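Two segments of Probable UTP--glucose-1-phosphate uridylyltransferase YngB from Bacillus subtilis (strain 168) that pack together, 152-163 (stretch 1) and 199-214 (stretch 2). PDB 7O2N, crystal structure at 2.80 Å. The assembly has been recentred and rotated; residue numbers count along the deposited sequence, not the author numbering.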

# COMPACT_ATOMS: atom_id res chain seq x y z
N TYR A 152 13.15 15.47 34.26
CA TYR A 152 12.18 16.45 34.73
C TYR A 152 10.89 15.81 35.25
O TYR A 152 10.20 16.42 36.07
CB TYR A 152 11.86 17.51 33.67
CG TYR A 152 13.06 18.28 33.22
CD1 TYR A 152 13.92 17.77 32.26
CD2 TYR A 152 13.35 19.53 33.75
CE1 TYR A 152 15.04 18.47 31.84
CE2 TYR A 152 14.46 20.25 33.34
CZ TYR A 152 15.30 19.71 32.38
OH TYR A 152 16.40 20.39 31.96
N GLY A 153 10.55 14.62 34.75
CA GLY A 153 9.40 13.89 35.27
C GLY A 153 8.06 14.58 35.04
O GLY A 153 7.05 14.14 35.58
N THR A 154 8.02 15.65 34.24
CA THR A 154 6.75 16.24 33.83
C THR A 154 6.34 15.67 32.48
O THR A 154 7.08 14.91 31.86
CB THR A 154 6.85 17.75 33.62
OG1 THR A 154 8.17 18.09 33.17
CG2 THR A 154 6.49 18.55 34.85
N GLU A 155 5.15 16.10 32.03
CA GLU A 155 4.62 15.80 30.71
C GLU A 155 5.58 16.40 29.68
O GLU A 155 5.68 17.61 29.57
CB GLU A 155 3.21 16.37 30.55
CG GLU A 155 2.11 15.56 31.22
CD GLU A 155 1.98 15.59 32.74
OE1 GLU A 155 2.69 16.39 33.39
OE2 GLU A 155 1.16 14.80 33.29
N VAL A 156 6.30 15.53 28.95
CA VAL A 156 7.22 15.93 27.89
C VAL A 156 6.56 15.77 26.51
O VAL A 156 5.81 14.82 26.27
CB VAL A 156 8.60 15.23 28.00
CG1 VAL A 156 8.75 14.33 29.22
CG2 VAL A 156 9.08 14.56 26.73
N VAL A 157 6.83 16.72 25.62
CA VAL A 157 6.33 16.75 24.25
C VAL A 157 7.53 16.65 23.30
O VAL A 157 8.61 17.14 23.60
CB VAL A 157 5.51 18.03 24.00
CG1 VAL A 157 5.82 18.64 22.65
CG2 VAL A 157 4.01 17.84 24.14
N GLY A 158 7.33 16.00 22.15
CA GLY A 158 8.34 15.87 21.10
C GLY A 158 8.13 16.91 20.00
O GLY A 158 7.04 17.01 19.42
N VAL A 159 9.19 17.69 19.71
CA VAL A 159 9.09 18.85 18.85
C VAL A 159 10.22 18.89 17.82
O VAL A 159 11.28 18.25 17.96
CB VAL A 159 9.00 20.18 19.62
CG1 VAL A 159 7.65 20.36 20.30
CG2 VAL A 159 10.17 20.40 20.60
N GLN A 160 9.93 19.66 16.76
CA GLN A 160 10.86 20.09 15.72
C GLN A 160 10.33 21.41 15.13
O GLN A 160 9.14 21.73 15.23
CB GLN A 160 10.99 19.00 14.65
CG GLN A 160 11.99 17.90 14.99
CD GLN A 160 12.19 17.01 13.80
OE1 GLN A 160 11.41 17.06 12.86
NE2 GLN A 160 13.26 16.21 13.82
N SER A 161 11.23 22.20 14.54
CA SER A 161 10.80 23.48 14.00
C SER A 161 10.20 23.29 12.60
O SER A 161 10.44 22.30 11.92
CB SER A 161 11.90 24.50 14.02
OG SER A 161 13.15 23.84 14.11
N VAL A 162 9.40 24.28 12.19
CA VAL A 162 8.77 24.22 10.89
C VAL A 162 8.73 25.63 10.30
O VAL A 162 8.86 26.61 11.03
CB VAL A 162 7.40 23.52 11.01
CG1 VAL A 162 6.39 24.28 11.85
CG2 VAL A 162 6.82 23.17 9.64
N LEU A 163 8.61 25.74 8.97
CA LEU A 163 8.56 27.04 8.33
C LEU A 163 7.26 27.72 8.73
O LEU A 163 6.25 27.04 8.89
CB LEU A 163 8.64 26.88 6.80
CG LEU A 163 9.50 25.72 6.29
CD1 LEU A 163 9.04 25.26 4.91
CD2 LEU A 163 10.99 26.06 6.29
N SER A 199 5.39 30.72 18.27
CA SER A 199 6.69 30.16 17.92
C SER A 199 6.61 29.46 16.57
O SER A 199 5.54 29.42 15.94
CB SER A 199 7.21 29.27 19.03
OG SER A 199 7.72 28.04 18.55
N GLU A 200 7.74 28.93 16.11
CA GLU A 200 7.75 28.11 14.91
C GLU A 200 8.14 26.66 15.27
O GLU A 200 8.67 25.93 14.44
CB GLU A 200 8.57 28.81 13.83
N ILE A 201 7.83 26.25 16.52
CA ILE A 201 8.12 24.92 17.05
C ILE A 201 6.83 24.10 17.21
O ILE A 201 5.98 24.43 18.04
CB ILE A 201 8.87 25.02 18.39
CG1 ILE A 201 10.21 25.75 18.27
CG2 ILE A 201 9.01 23.65 19.05
CD1 ILE A 201 11.40 24.85 18.02
N ALA A 202 6.75 23.00 16.45
CA ALA A 202 5.55 22.17 16.37
C ALA A 202 5.76 20.79 17.01
O ALA A 202 6.87 20.23 16.97
CB ALA A 202 5.12 22.05 14.93
N VAL A 203 4.68 20.26 17.60
CA VAL A 203 4.72 18.96 18.28
C VAL A 203 4.50 17.87 17.24
O VAL A 203 3.57 17.98 16.43
CB VAL A 203 3.72 18.84 19.45
CG1 VAL A 203 3.67 20.13 20.27
CG2 VAL A 203 2.32 18.46 18.97
N MET A 204 5.33 16.83 17.30
CA MET A 204 5.38 15.83 16.24
C MET A 204 4.81 14.49 16.71
O MET A 204 5.54 13.49 16.73
CB MET A 204 6.81 15.68 15.70
CG MET A 204 7.47 17.00 15.32
SD MET A 204 6.96 17.73 13.72
CE MET A 204 5.20 17.38 13.72
N GLY A 205 3.51 14.51 17.07
CA GLY A 205 2.74 13.40 17.62
C GLY A 205 3.57 12.40 18.44
O GLY A 205 3.48 11.19 18.26
N ARG A 206 4.40 12.92 19.34
CA ARG A 206 5.07 12.12 20.35
C ARG A 206 4.82 12.79 21.69
O ARG A 206 4.89 14.01 21.78
CB ARG A 206 6.54 11.94 19.99
CG ARG A 206 6.72 11.11 18.73
CD ARG A 206 8.18 10.83 18.42
NE ARG A 206 8.30 10.15 17.13
CZ ARG A 206 7.98 10.68 15.95
NH1 ARG A 206 7.46 11.90 15.85
NH2 ARG A 206 8.16 9.95 14.86
N TYR A 207 4.42 11.99 22.69
CA TYR A 207 4.19 12.49 24.04
C TYR A 207 4.62 11.43 25.05
O TYR A 207 4.50 10.24 24.76
CB TYR A 207 2.71 12.80 24.29
CG TYR A 207 2.02 13.67 23.27
CD1 TYR A 207 1.75 13.22 21.98
CD2 TYR A 207 1.53 14.92 23.63
CE1 TYR A 207 1.06 14.01 21.06
CE2 TYR A 207 0.82 15.71 22.73
CZ TYR A 207 0.60 15.26 21.44
OH TYR A 207 -0.09 16.04 20.56
N VAL A 208 5.15 11.87 26.19
CA VAL A 208 5.16 11.07 27.40
C VAL A 208 4.28 11.79 28.42
O VAL A 208 4.33 13.00 28.54
CB VAL A 208 6.60 10.81 27.87
CG1 VAL A 208 6.63 10.18 29.25
CG2 VAL A 208 7.31 9.91 26.88
N LEU A 209 3.40 11.02 29.09
CA LEU A 209 2.40 11.59 29.97
C LEU A 209 2.38 10.89 31.33
O LEU A 209 2.91 9.79 31.50
CB LEU A 209 1.02 11.48 29.29
CG LEU A 209 0.86 12.28 28.01
CD1 LEU A 209 -0.61 12.27 27.58
CD2 LEU A 209 1.35 13.71 28.20
N ASN A 210 1.74 11.57 32.29
CA ASN A 210 1.56 11.02 33.62
C ASN A 210 0.12 10.58 33.79
O ASN A 210 -0.79 11.13 33.14
CB ASN A 210 2.01 12.01 34.70
CG ASN A 210 3.51 11.99 34.91
OD1 ASN A 210 4.15 13.04 34.93
ND2 ASN A 210 4.06 10.79 35.04
N SER A 211 -0.07 9.57 34.64
CA SER A 211 -1.38 9.09 35.06
C SER A 211 -2.29 10.28 35.38
O SER A 211 -3.45 10.28 34.97
CB SER A 211 -1.22 8.22 36.26
OG SER A 211 0.09 7.67 36.29
N SER A 212 -1.74 11.27 36.09
CA SER A 212 -2.41 12.53 36.42
C SER A 212 -3.28 12.98 35.26
O SER A 212 -4.42 13.39 35.47
CB SER A 212 -1.43 13.60 36.78
OG SER A 212 -0.12 13.05 36.88
N ILE A 213 -2.73 12.88 34.04
CA ILE A 213 -3.34 13.44 32.84
C ILE A 213 -4.75 12.91 32.65
O ILE A 213 -5.54 13.49 31.90
CB ILE A 213 -2.43 13.22 31.61
CG1 ILE A 213 -2.58 14.33 30.58
CG2 ILE A 213 -2.62 11.85 30.99
CD1 ILE A 213 -2.05 15.67 31.05
N PHE A 214 -5.08 11.81 33.34
CA PHE A 214 -6.39 11.19 33.17
C PHE A 214 -7.48 12.06 33.79
O PHE A 214 -8.43 12.43 33.10
CB PHE A 214 -6.37 9.74 33.64
CG PHE A 214 -5.68 8.85 32.64
CD1 PHE A 214 -6.05 8.88 31.30
CD2 PHE A 214 -4.65 8.01 33.03
CE1 PHE A 214 -5.41 8.09 30.36
CE2 PHE A 214 -4.00 7.22 32.09
CZ PHE A 214 -4.38 7.26 30.76

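The two segments pack as antiparallel β-strands, joined mainly by backbone hydrogen bonds and interrupted by a β-bulge where the partner chain turns a corner at Gly205. Strand 156-161 pairs first with the strand through Tyr207 and Val208 and then with the one through Ala202 and Val203, its direction lying at 163° to the former and 129° to the latter.

Beyond the bulge the ladder is regular. Gln160 and Ala202 form a reciprocal pair, with Gln160 N donating to Ala202 O at 3.1 Å and Ala202 N to Gln160 O at 3.0 Å, and Val162 N extends the pattern to Glu200 O at 2.9 Å. CA-H...O contacts reinforce it, as between Val159 CA and Ala202 O (3.2 Å).

At the bulge, the register shifts by two residues between the Val157-Tyr207 and Val159-Val203 pairs. Gly158 bridges the shift with its own backbone: its N donates to Arg206 O at 3.2 Å, while its O accepts from Met204 N at 2.7 Å, so one residue bonds to both sides of the corner. A CB modelled on Gly158 would lie only 3.1 Å from Arg206 CB, a tight approach that the glycine avoids.

The shared face carrying Val157, Val159, Ile201, Val203 and Tyr207 adds apolar packing. Val157 CG1 meets Val203 CG1 at 3.5 Å, across the shift, and Val159 CB lies 3.5 Å from Ile201 CG2. Val157 CG2 approaches Tyr207 CD2 at 3.9 Å, obliquely to the ring.

Toward the start of the first segment the pairing loosens. Val208 N donates to Val156 O at 3.0 Å, but the return bond from Val156 N to Val208 O is weak (3.2 Å, 129°). Here the Glu155 side chain reaches across: its OE2 accepts a weak hydrogen bond from Asn210 N at 3.4 Å, and its CG packs 3.6 Å from Leu209 CD2.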